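Local coordinates for protein GphF (Cystobacter violaceus, PDB 6MFC) that probably decarboxylates an acyl substrate to supply the starter unit in the initiation of polyketide biosynthesis, using a GNAT-like fold, at residues V150-C155 against G196-Y201; S99-L104 against Q113-N118. All blocks are in the same frame, centred on the assembly; numbering follows the deposited sequence.

Contact 1. Residues V150-C155 against G196-Y201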
loop_
_atom_site.group_PDB
_atom_site.type_symbol
_atom_site.label_atom_id
_atom_site.label_comp_id
_atom_site.label_asym_id
_atom_site.label_seq_id
_atom_site.Cartn_x
_atom_site.Cartn_y
_atom_site.Cartn_z
ATOM N N VAL A 150 0.652 5.840 6.842
ATOM C CA VAL A 150 -0.697 5.800 6.301
ATOM C C VAL A 150 -0.640 5.290 4.866
ATOM O O VAL A 150 0.427 5.154 4.268
ATOM C CB VAL A 150 -1.395 7.170 6.369
ATOM C CG1 VAL A 150 -1.273 7.760 7.768
ATOM C CG2 VAL A 150 -0.809 8.102 5.335
ATOM N N GLY A 151 -1.818 5.009 4.321
ATOM C CA GLY A 151 -1.930 4.528 2.956
ATOM C C GLY A 151 -3.386 4.393 2.575
ATOM O O GLY A 151 -4.281 4.431 3.422
ATOM N N VAL A 152 -3.609 4.240 1.277
ATOM C CA VAL A 152 -4.941 4.048 0.721
ATOM C C VAL A 152 -5.036 2.588 0.298
ATOM O O VAL A 152 -4.555 2.203 -0.773
ATOM C CB VAL A 152 -5.222 4.998 -0.448
ATOM C CG1 VAL A 152 -6.603 4.734 -1.023
ATOM C CG2 VAL A 152 -5.101 6.443 0.008
ATOM N N SER A 153 -5.654 1.768 1.144
ATOM C CA SER A 153 -5.784 0.342 0.882
ATOM C C SER A 153 -6.980 0.095 -0.038
ATOM O O SER A 153 -7.541 1.017 -0.634
ATOM C CB SER A 153 -5.898 -0.426 2.196
ATOM O OG SER A 153 -6.036 -1.817 1.968
ATOM N N ARG A 154 -7.387 -1.167 -0.161
ATOM C CA ARG A 154 -8.491 -1.542 -1.031
ATOM C C ARG A 154 -9.099 -2.839 -0.511
ATOM O O ARG A 154 -8.607 -3.440 0.449
ATOM C CB ARG A 154 -8.023 -1.672 -2.486
ATOM C CG ARG A 154 -6.900 -2.678 -2.691
ATOM C CD ARG A 154 -6.474 -2.745 -4.150
ATOM N NE ARG A 154 -7.588 -3.082 -5.033
ATOM C CZ ARG A 154 -7.935 -4.323 -5.357
ATOM N NH1 ARG A 154 -7.255 -5.353 -4.872
ATOM N NH2 ARG A 154 -8.962 -4.534 -6.168
ATOM N N CYS A 155 -10.184 -3.266 -1.150
ATOM C CA CYS A 155 -10.887 -4.489 -0.786
ATOM C C CYS A 155 -10.743 -5.504 -1.910
ATOM O O CYS A 155 -10.937 -5.170 -3.084
ATOM C CB CYS A 155 -12.365 -4.211 -0.501
ATOM S SG CYS A 155 -12.657 -3.246 0.997
ATOM N N GLY A 196 -11.070 6.776 6.658
ATOM C CA GLY A 196 -12.030 7.312 5.715
ATOM C C GLY A 196 -11.931 6.637 4.361
ATOM O O GLY A 196 -11.026 5.854 4.081
ATOM N N ILE A 197 -12.902 6.968 3.515
ATOM C CA ILE A 197 -13.007 6.421 2.168
ATOM C C ILE A 197 -12.892 7.564 1.171
ATOM O O ILE A 197 -13.585 8.581 1.302
ATOM C CB ILE A 197 -14.329 5.658 1.971
ATOM C CG1 ILE A 197 -14.503 4.607 3.070
ATOM C CG2 ILE A 197 -14.368 5.007 0.601
ATOM C CD1 ILE A 197 -15.843 3.908 3.037
ATOM N N ILE A 198 -12.024 7.397 0.180
ATOM C CA ILE A 198 -11.834 8.375 -0.885
ATOM C C ILE A 198 -12.663 7.922 -2.079
ATOM O O ILE A 198 -12.339 6.922 -2.730
ATOM C CB ILE A 198 -10.353 8.520 -1.261
ATOM C CG1 ILE A 198 -9.515 8.848 -0.026
ATOM C CG2 ILE A 198 -10.178 9.590 -2.324
ATOM C CD1 ILE A 198 -8.027 8.791 -0.280
ATOM N N SER A 199 -13.737 8.650 -2.372
ATOM C CA SER A 199 -14.575 8.313 -3.515
ATOM C C SER A 199 -13.845 8.631 -4.813
ATOM O O SER A 199 -13.250 9.703 -4.956
ATOM C CB SER A 199 -15.899 9.074 -3.448
ATOM O OG SER A 199 -16.667 8.667 -2.330
ATOM N N GLY A 200 -13.891 7.696 -5.758
ATOM C CA GLY A 200 -13.224 7.895 -7.034
ATOM C C GLY A 200 -11.718 7.968 -6.939
ATOM O O GLY A 200 -11.078 8.580 -7.801
ATOM N N TYR A 201 -11.131 7.359 -5.907
ATOM C CA TYR A 201 -9.680 7.388 -5.747
ATOM C C TYR A 201 -8.979 6.718 -6.921
ATOM O O TYR A 201 -7.954 7.211 -7.405
ATOM C CB TYR A 201 -9.289 6.714 -4.432
ATOM C CG TYR A 201 -7.808 6.438 -4.283
ATOM C CD1 TYR A 201 -6.953 7.396 -3.757
ATOM C CD2 TYR A 201 -7.267 5.212 -4.654
ATOM C CE1 TYR A 201 -5.600 7.147 -3.616
ATOM C CE2 TYR A 201 -5.917 4.956 -4.519
ATOM C CZ TYR A 201 -5.088 5.926 -3.998
ATOM O OH TYR A 201 -3.741 5.673 -3.859
#
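Val152 and Ile198 mark the closest approach of the two backbones, with 8.3 Å between their CA atoms, on strands 148-153 and 193-198, which run in the same direction without being direct neighbours. The side chains meet over the face of the sheet. Both CB atoms are directed at the other segment, and the methyls meet where the two side chains cross at about a right angle, Val152 CG2 lying 3.8 Å from Ile198 CD1. The larger part of the contact belongs to Tyr201. Its ring comes from the direction opposite to Val152 and offers a face: Val152 CG1 stands 3.4 Å from the ring centroid and only 8° off the ring normal, a CH-pi contact centred on the ring. Because CG1 is anti to the backbone N of Val152 (chi1 178°), the second methyl falls nearer the ring margin, where CG2 is 3.7 Å from Tyr201 CE1, and so bridges the tyrosine and Ile198. Between strands 148-153 and 193-198 in the sheet runs 212-218, antiparallel to both, giving the 5-7-6 end of the GNAT sheet; its Ile214 packs against Ile198, and its Val213 and Val215 bond to the backbone of 150-155. A type II turn from Ile198 to Tyr201, with Gly200 at positive phi, brings the aromatic side chain back over Val152. At the far end of the ring, Tyr201 OH hydrogen-bonds to His98 ND1.

Contact 2. Residues S99-L104 against Q113-N118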
loop_
_atom_site.group_PDB
_atom_site.type_symbol
_atom_site.label_atom_id
_atom_site.label_comp_id
_atom_site.label_asym_id
_atom_site.label_seq_id
_atom_site.Cartn_x
_atom_site.Cartn_y
_atom_site.Cartn_z
ATOM N N SER A 99 -3.356 8.305 -9.399
ATOM C CA SER A 99 -2.313 8.693 -10.338
ATOM C C SER A 99 -1.648 10.006 -9.946
ATOM O O SER A 99 -0.454 10.193 -10.202
ATOM C CB SER A 99 -2.897 8.796 -11.748
ATOM O OG SER A 99 -4.067 9.592 -11.754
ATOM N N GLU A 100 -2.391 10.913 -9.323
ATOM C CA GLU A 100 -1.892 12.250 -9.002
ATOM C C GLU A 100 -1.407 12.312 -7.554
ATOM O O GLU A 100 -1.855 13.133 -6.754
ATOM C CB GLU A 100 -2.981 13.288 -9.260
ATOM C CG GLU A 100 -3.964 12.902 -10.352
ATOM C CD GLU A 100 -5.156 13.838 -10.412
ATOM O OE1 GLU A 100 -5.093 14.921 -9.792
ATOM O OE2 GLU A 100 -6.158 13.493 -11.072
ATOM N N LEU A 101 -0.467 11.427 -7.216
ATOM C CA LEU A 101 0.008 11.308 -5.844
ATOM C C LEU A 101 1.374 11.929 -5.591
ATOM O O LEU A 101 1.704 12.181 -4.428
ATOM C CB LEU A 101 0.065 9.832 -5.419
ATOM C CG LEU A 101 -1.248 9.191 -4.970
ATOM C CD1 LEU A 101 -1.001 7.781 -4.459
ATOM C CD2 LEU A 101 -1.930 10.041 -3.906
ATOM N N ALA A 102 2.173 12.177 -6.633
ATOM C CA ALA A 102 3.522 12.687 -6.409
ATOM C C ALA A 102 3.508 14.083 -5.798
ATOM O O ALA A 102 4.445 14.453 -5.081
ATOM C CB ALA A 102 4.312 12.690 -7.718
ATOM N N GLY A 103 2.455 14.864 -6.057
ATOM C CA GLY A 103 2.379 16.222 -5.546
ATOM C C GLY A 103 2.295 16.319 -4.037
ATOM O O GLY A 103 2.536 17.396 -3.482
ATOM N N LEU A 104 1.957 15.221 -3.359
ATOM C CA LEU A 104 1.850 15.230 -1.906
ATOM C C LEU A 104 3.200 15.150 -1.207
ATOM O O LEU A 104 3.249 15.306 0.018
ATOM C CB LEU A 104 0.977 14.065 -1.429
ATOM C CG LEU A 104 -0.457 13.974 -1.952
ATOM C CD1 LEU A 104 -1.196 12.830 -1.269
ATOM C CD2 LEU A 104 -1.190 15.288 -1.754
ATOM N N GLN A 113 3.684 7.859 3.691
ATOM C CA GLN A 113 2.583 7.278 2.933
ATOM C C GLN A 113 3.046 6.023 2.204
ATOM O O GLN A 113 4.050 6.052 1.488
ATOM C CB GLN A 113 2.025 8.281 1.925
ATOM C CG GLN A 113 0.952 7.700 1.024
ATOM C CD GLN A 113 0.690 8.558 -0.193
ATOM O OE1 GLN A 113 1.401 9.531 -0.445
ATOM N NE2 GLN A 113 -0.335 8.203 -0.958
ATOM N N LEU A 114 2.305 4.932 2.379
ATOM C CA LEU A 114 2.578 3.698 1.653
ATOM C C LEU A 114 1.980 3.798 0.255
ATOM O O LEU A 114 0.758 3.896 0.104
ATOM C CB LEU A 114 2.003 2.493 2.396
ATOM C CG LEU A 114 2.693 2.051 3.686
ATOM C CD1 LEU A 114 1.932 0.906 4.342
ATOM C CD2 LEU A 114 4.129 1.648 3.403
ATOM N N LEU A 115 2.837 3.782 -0.763
ATOM C CA LEU A 115 2.362 3.776 -2.140
ATOM C C LEU A 115 2.102 2.369 -2.655
ATOM O O LEU A 115 1.301 2.193 -3.581
ATOM C CB LEU A 115 3.370 4.484 -3.049
ATOM C CG LEU A 115 3.620 5.959 -2.733
ATOM C CD1 LEU A 115 4.653 6.539 -3.679
ATOM C CD2 LEU A 115 2.325 6.748 -2.806
ATOM N N GLY A 116 2.753 1.366 -2.073
ATOM C CA GLY A 116 2.563 -0.004 -2.500
ATOM C C GLY A 116 3.332 -1.007 -1.668
ATOM O O GLY A 116 4.383 -0.688 -1.104
ATOM N N LEU A 117 2.803 -2.225 -1.575
ATOM C CA LEU A 117 3.480 -3.335 -0.906
ATOM C C LEU A 117 3.114 -4.596 -1.682
ATOM O O LEU A 117 1.996 -5.106 -1.560
ATOM C CB LEU A 117 3.079 -3.435 0.563
ATOM C CG LEU A 117 3.751 -4.512 1.421
ATOM C CD1 LEU A 117 3.941 -4.010 2.842
ATOM C CD2 LEU A 117 2.944 -5.803 1.430
ATOM N N ASN A 118 4.050 -5.083 -2.491
ATOM C CA ASN A 118 3.833 -6.244 -3.341
ATOM C C ASN A 118 4.650 -7.418 -2.825
ATOM O O ASN A 118 5.824 -7.257 -2.470
ATOM C CB ASN A 118 4.209 -5.944 -4.793
ATOM C CG ASN A 118 3.399 -4.809 -5.382
ATOM O OD1 ASN A 118 2.232 -4.621 -5.039
ATOM N ND2 ASN A 118 4.015 -4.044 -6.276
#
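Leu101 meets Gln113 and Leu115, residues whose side chains lie on one side of strand 111-119, and these three make the tight part of the contact. Both leucine methyls reach the glutamine amide nitrogen: Leu101 CD1 is 3.6 Å and Leu101 CD2 3.8 Å from Gln113 NE2. The first methyl also touches Leu115, with CD1 of Leu101 3.9 Å from CD2 of Leu115; the two leucines pass alongside, pointing opposite ways. Gln113 reaches this position with CG anti to its backbone N (chi1 175°) and the rest of its chain extended, which carries the amide well clear of the strand. Towards Leu104 the packing slackens. Leu104 CD1 comes no nearer than 4.3 Å to Gln113 OE1, and the 3-10 turn bearing this leucine, closed by a 3.2 Å bond from Leu104 N to Leu101 O, has Gly103 exposed to solvent. Leu115 is also only partly buried; Arg60 and Arg61 of helix 55-64 touch its side chain, and its carbonyl oxygen binds a glycerol. Leu115 and Gly116 together face Tyr83, a classic beta bulge, and the place of this strand as the fourth in the sheet matches the bulged strand that lies beside the acyl-CoA in GNAT enzymes. Gln85 NE2 hydrogen-bonds both Leu101 O and Gln113 OE1, linking the 99-104 loop to the strand through one amide. Because Leu101 O can only accept, the Gln85 atom beside it is best taken as NE2, which supports OE1 as the Gln113 atom it meets; that bond would fix the amide's rotation with NE2 turned toward the Leu101 methyls.

In the fold
Contacts 1 and 2, with centres 11 Å apart, sit on neighbouring strands of the same sheet. Their backbones join where Val150 O lies 2.7 Å from Leu114 N, a probable hydrogen bond, and their side chains join where Tyr201 OH packs 3.5 Å from Leu101 CD1. Beyond that junction strands 111-119 and 148-153 diverge: the CA atoms of Gly151 and Leu114 are 4.8 Å apart, those of Ser153 and Leu117 10.1 Å. Such a splay accepts the pantetheine arm in GNAT enzymes and may do so here. Pentaethylene glycol about 6 Å from the Val152 side chain, and glycerol about 6 Å from that of Leu115, are probably crystallisation additives.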